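Long-range contacts in DUF2235 domain-containing protein (Pseudomonas aeruginosa, PDB 4O5P), which probably hydrolyses phospholipids as a type VI secretion effector, through a catalytic domain of the alpha/beta-hydrolase class: residues 176-181 with 197-202; 406-411 with 447-452. All blocks are in the same frame, centred on the assembly; numbering follows the deposited sequence.

Interaction 1 (176-181 with 197-202) closes before interaction 2 (406-411 with 447-452) opens, and the two lie on opposite sides of the centre of the chain, their own centres about 40 Å apart and their nearest atoms about 24 Å apart. Interaction 1 joins the end of helix 168-178 to the beginning of helix 195-219, beside helix 139-162. In interaction 2, helix 403-416, which rests on strands 270-280 and 331-336 of the large mixed sheet, receives the loop that enters helix 451-463. Interaction 1 is thus a partly buried helix pair bridging a short connection, whereas interaction 2 buries a loop on a helix that lies against the sheet.

Interaction 1 of 2, residues 176-181 with 197-202; sequences EEMSTN and KKRRAA
The guanidinium of Arg199 reaches Met178 through a water at its edge: the water lies in the guanidinium plane, accepts from NH1 and donates to Met178 O at 2.8 Å. Arg199 also forms a cation-pi contact with Trp249 and a salt bridge through NH2 with Glu252. This is helix-to-helix packing at the C-terminal end of helix 168-178, where the chain leaves through an ST turn, Ser179 OG accepting from Asn181 N at 3.1 Å. Ser179 O accepts from Lys198 NZ at 2.8 Å, with a C=O...donor angle of 159°. A bend at chi3 (68°) brings Lys198 CE to 3.1 Å from Glu177 O, and the lysine's methylenes run past the carbonyls of Glu177 and Ser179. Glu193 forms a salt bridge with the same ammonium, which may therefore be well stabilised as a cation. A second water donates both to Glu177 O and to Lys198 O, linking the two backbones. Beside these polar groups Met178, modelled as selenomethionine and backed by Leu150 and Val151 of helix 139-162, lays its CB against Arg199 CG at 4.0 Å. With chi1 at -59° its CG stands anti to the carbonyl carbon and presses tightly on the methyl of Ala202, Met178 CG to Ala202 CB being 3.5 Å.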
# COMPACT_ATOMS: atom_id res chain seq x y z
N GLU A 176 -11.01 9.48 -16.02
CA GLU A 176 -10.75 10.93 -16.04
C GLU A 176 -11.91 11.77 -15.50
O GLU A 176 -11.69 12.74 -14.78
CB GLU A 176 -10.43 11.39 -17.46
CG GLU A 176 -9.06 11.00 -17.98
CD GLU A 176 -8.78 11.61 -19.33
OE1 GLU A 176 -9.75 11.75 -20.12
OE2 GLU A 176 -7.62 11.96 -19.60
N GLU A 177 -13.13 11.40 -15.89
CA GLU A 177 -14.35 12.07 -15.43
C GLU A 177 -14.59 11.93 -13.93
O GLU A 177 -15.18 12.82 -13.31
CB GLU A 177 -15.58 11.52 -16.17
CG GLU A 177 -15.67 11.92 -17.64
CD GLU A 177 -16.84 11.25 -18.36
OE1 GLU A 177 -17.87 10.97 -17.70
OE2 GLU A 177 -16.72 11.00 -19.58
N MSE A 178 -14.17 10.80 -13.35
CA MSE A 178 -14.37 10.55 -11.91
C MSE A 178 -13.29 11.22 -11.03
O MSE A 178 -13.49 11.37 -9.82
CB MSE A 178 -14.43 9.04 -11.62
CG MSE A 178 -15.54 8.27 -12.36
SE MSE A 178 -15.12 6.39 -12.75
CE MSE A 178 -15.63 5.62 -11.03
N SER A 179 -12.18 11.64 -11.62
CA SER A 179 -11.06 12.25 -10.86
C SER A 179 -11.46 13.53 -10.14
O SER A 179 -12.41 14.22 -10.55
CB SER A 179 -9.88 12.56 -11.79
OG SER A 179 -8.76 13.08 -11.07
N THR A 180 -10.74 13.86 -9.07
CA THR A 180 -10.96 15.13 -8.40
C THR A 180 -9.98 16.21 -8.87
O THR A 180 -10.05 17.34 -8.40
CB THR A 180 -10.94 14.98 -6.86
OG1 THR A 180 -9.84 14.14 -6.46
CG2 THR A 180 -12.22 14.35 -6.40
N ASN A 181 -9.10 15.85 -9.81
CA ASN A 181 -8.18 16.81 -10.43
C ASN A 181 -7.41 17.74 -9.48
O ASN A 181 -7.35 18.94 -9.72
CB ASN A 181 -8.93 17.70 -11.43
CG ASN A 181 -9.73 16.90 -12.43
OD1 ASN A 181 -10.93 17.09 -12.56
ND2 ASN A 181 -9.06 16.00 -13.14
N LYS A 197 -19.70 12.97 -5.88
CA LYS A 197 -20.54 13.50 -6.95
C LYS A 197 -20.01 13.14 -8.32
O LYS A 197 -20.77 12.70 -9.20
CB LYS A 197 -20.67 15.02 -6.84
CG LYS A 197 -21.53 15.49 -5.68
CD LYS A 197 -21.64 17.01 -5.68
CE LYS A 197 -22.54 17.50 -4.53
NZ LYS A 197 -23.96 17.06 -4.68
N LYS A 198 -18.70 13.31 -8.52
CA LYS A 198 -18.09 13.06 -9.82
C LYS A 198 -18.15 11.58 -10.22
O LYS A 198 -18.42 11.26 -11.38
CB LYS A 198 -16.65 13.57 -9.85
CG LYS A 198 -16.57 15.08 -9.68
CD LYS A 198 -15.25 15.62 -10.20
CE LYS A 198 -15.15 15.51 -11.70
NZ LYS A 198 -13.83 16.01 -12.18
N ARG A 199 -17.90 10.69 -9.26
CA ARG A 199 -17.95 9.25 -9.51
C ARG A 199 -19.38 8.80 -9.86
O ARG A 199 -19.60 8.05 -10.84
CB ARG A 199 -17.46 8.48 -8.28
CG ARG A 199 -15.99 8.71 -7.95
CD ARG A 199 -15.50 7.76 -6.88
NE ARG A 199 -16.03 8.04 -5.54
CZ ARG A 199 -15.50 8.92 -4.68
NH1 ARG A 199 -14.44 9.64 -5.01
NH2 ARG A 199 -16.06 9.09 -3.49
N ARG A 200 -20.35 9.27 -9.07
CA ARG A 200 -21.75 8.91 -9.36
C ARG A 200 -22.20 9.42 -10.72
O ARG A 200 -22.74 8.65 -11.52
CB ARG A 200 -22.71 9.43 -8.29
CG ARG A 200 -24.15 9.01 -8.55
CD ARG A 200 -25.08 9.43 -7.43
NE ARG A 200 -24.77 8.75 -6.17
CZ ARG A 200 -25.12 7.50 -5.89
NH1 ARG A 200 -25.78 6.76 -6.77
NH2 ARG A 200 -24.81 6.98 -4.71
N ALA A 201 -21.94 10.70 -10.98
CA ALA A 201 -22.27 11.32 -12.26
C ALA A 201 -21.67 10.54 -13.41
O ALA A 201 -22.37 10.18 -14.36
CB ALA A 201 -21.81 12.79 -12.30
N ALA A 202 -20.37 10.26 -13.33
CA ALA A 202 -19.72 9.56 -14.43
C ALA A 202 -20.26 8.16 -14.65
O ALA A 202 -20.31 7.68 -15.78
CB ALA A 202 -18.21 9.52 -14.24
O HOH W 1 -12.92 15.45 -14.33
O HOH W 2 -18.14 13.10 -13.15
O HOH W 3 -12.83 9.98 -7.53

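Interaction 2 of 2, residues 406-411 with 447-452; sequences ALQHMY and FSVSEE
Leu407 and Phe447 make the apolar half of this buried contact, in which the loop before helix 451-463 packs on helix 403-416. Leu407 CG stands anti to the backbone N (chi1 165°), 3.7 Å from Phe447 CE2. Leu407 CD2 lies over one face of the Phe447 ring in a CH-pi contact, 4.1 Å from the ring centroid and offset toward the rim, while Leu407 CD1 sits past the rim, 3.5 Å from Phe447 CE2. Tyr411, one turn along the helix, adds an oblique aromatic pair: Tyr411 CD1 is 3.8 Å from Phe447 CE2, and the ring planes are inclined at 70°. The Tyr411 hydroxyl is bonded to Gln422 O.

The polar half belongs to Gln408. Its chain extends beyond CG, and Gln408 NE2 donates to Phe447 O at 2.8 Å in a nearly straight bond along the C=O axis, with the acceptor in the plane of the amide. Val449 CG2 touches the same amide, 3.4 Å from Gln408 NE2. Gln404, a turn earlier, donates to Ser448 O, and Ser450 then N-caps helix 451-463 through Leu453 N.

Because Gln408 OE1 accepts from Arg19 N, the amide is gripped through both its oxygen and its nitrogen, which fixes its rotation and lets it join Arg19 N to Phe447 O, linking two backbone segments within a buried contact.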
# COMPACT_ATOMS: atom_id res chain seq x y z
N ALA A 406 1.95 -16.15 4.48
CA ALA A 406 0.83 -15.23 4.37
C ALA A 406 0.02 -15.52 3.10
O ALA A 406 -1.22 -15.53 3.14
CB ALA A 406 1.30 -13.80 4.38
N LEU A 407 0.70 -15.79 2.00
CA LEU A 407 0.02 -16.10 0.73
C LEU A 407 -0.93 -17.28 0.91
O LEU A 407 -2.14 -17.19 0.62
CB LEU A 407 1.04 -16.41 -0.37
CG LEU A 407 0.52 -17.08 -1.64
CD1 LEU A 407 -0.37 -16.12 -2.43
CD2 LEU A 407 1.68 -17.51 -2.49
N GLN A 408 -0.40 -18.37 1.43
CA GLN A 408 -1.24 -19.55 1.61
C GLN A 408 -2.38 -19.22 2.57
O GLN A 408 -3.54 -19.61 2.34
CB GLN A 408 -0.42 -20.75 2.10
CG GLN A 408 0.40 -21.40 0.99
CD GLN A 408 0.77 -22.85 1.29
OE1 GLN A 408 0.38 -23.41 2.32
NE2 GLN A 408 1.55 -23.47 0.39
N HIS A 409 -2.06 -18.43 3.59
CA HIS A 409 -3.07 -18.15 4.59
C HIS A 409 -4.20 -17.41 3.89
O HIS A 409 -5.39 -17.76 4.06
CB HIS A 409 -2.47 -17.35 5.75
CG HIS A 409 -3.44 -16.99 6.83
ND1 HIS A 409 -3.09 -16.25 7.94
CD2 HIS A 409 -4.76 -17.27 6.97
CE1 HIS A 409 -4.15 -16.08 8.71
NE2 HIS A 409 -5.18 -16.68 8.14
N MSE A 410 -3.83 -16.46 3.03
CA MSE A 410 -4.83 -15.58 2.46
C MSE A 410 -5.67 -16.45 1.56
O MSE A 410 -6.91 -16.37 1.56
CB MSE A 410 -4.19 -14.42 1.68
CG MSE A 410 -5.24 -13.43 1.17
SE MSE A 410 -6.09 -12.47 2.64
CE MSE A 410 -4.72 -11.12 2.87
N TYR A 411 -4.98 -17.35 0.86
CA TYR A 411 -5.65 -18.23 -0.07
C TYR A 411 -6.73 -18.99 0.68
O TYR A 411 -7.90 -19.00 0.25
CB TYR A 411 -4.64 -19.19 -0.70
CG TYR A 411 -5.25 -20.23 -1.59
CD1 TYR A 411 -5.44 -19.99 -2.94
CD2 TYR A 411 -5.63 -21.46 -1.08
CE1 TYR A 411 -6.01 -20.97 -3.77
CE2 TYR A 411 -6.19 -22.43 -1.88
CZ TYR A 411 -6.38 -22.18 -3.21
OH TYR A 411 -6.95 -23.18 -3.98
N PHE A 447 2.85 -21.10 -5.30
CA PHE A 447 2.30 -21.22 -3.95
C PHE A 447 3.11 -22.17 -3.07
O PHE A 447 2.67 -22.51 -1.97
CB PHE A 447 0.84 -21.68 -4.01
CG PHE A 447 -0.14 -20.60 -4.39
CD1 PHE A 447 -0.26 -20.17 -5.70
CD2 PHE A 447 -0.96 -20.02 -3.43
CE1 PHE A 447 -1.16 -19.17 -6.05
CE2 PHE A 447 -1.87 -19.02 -3.76
CZ PHE A 447 -1.97 -18.60 -5.07
N SER A 448 4.28 -22.61 -3.54
CA SER A 448 5.11 -23.57 -2.80
C SER A 448 5.62 -23.06 -1.45
O SER A 448 6.09 -21.92 -1.35
CB SER A 448 6.32 -23.99 -3.63
OG SER A 448 5.96 -24.86 -4.68
N VAL A 449 5.53 -23.90 -0.43
CA VAL A 449 6.17 -23.63 0.87
C VAL A 449 7.03 -24.83 1.25
O VAL A 449 6.54 -25.96 1.24
CB VAL A 449 5.13 -23.42 1.98
CG1 VAL A 449 5.81 -23.40 3.36
CG2 VAL A 449 4.37 -22.15 1.74
N SER A 450 8.29 -24.60 1.60
CA SER A 450 9.17 -25.71 1.96
C SER A 450 9.03 -25.99 3.45
O SER A 450 8.57 -25.13 4.21
CB SER A 450 10.62 -25.38 1.60
OG SER A 450 11.17 -24.46 2.52
N GLU A 451 9.41 -27.18 3.89
CA GLU A 451 9.24 -27.47 5.30
C GLU A 451 10.22 -26.67 6.15
O GLU A 451 9.93 -26.37 7.30
CB GLU A 451 9.28 -28.98 5.60
CG GLU A 451 10.66 -29.60 5.72
CD GLU A 451 10.60 -31.04 6.23
OE1 GLU A 451 9.55 -31.70 6.03
OE2 GLU A 451 11.60 -31.50 6.82
N GLU A 452 11.37 -26.28 5.59
CA GLU A 452 12.33 -25.47 6.35
C GLU A 452 11.69 -24.12 6.66
O GLU A 452 11.71 -23.64 7.81
CB GLU A 452 13.62 -25.30 5.54
CG GLU A 452 14.72 -24.48 6.21
CD GLU A 452 16.01 -24.43 5.37
OE1 GLU A 452 16.81 -25.39 5.48
OE2 GLU A 452 16.23 -23.46 4.60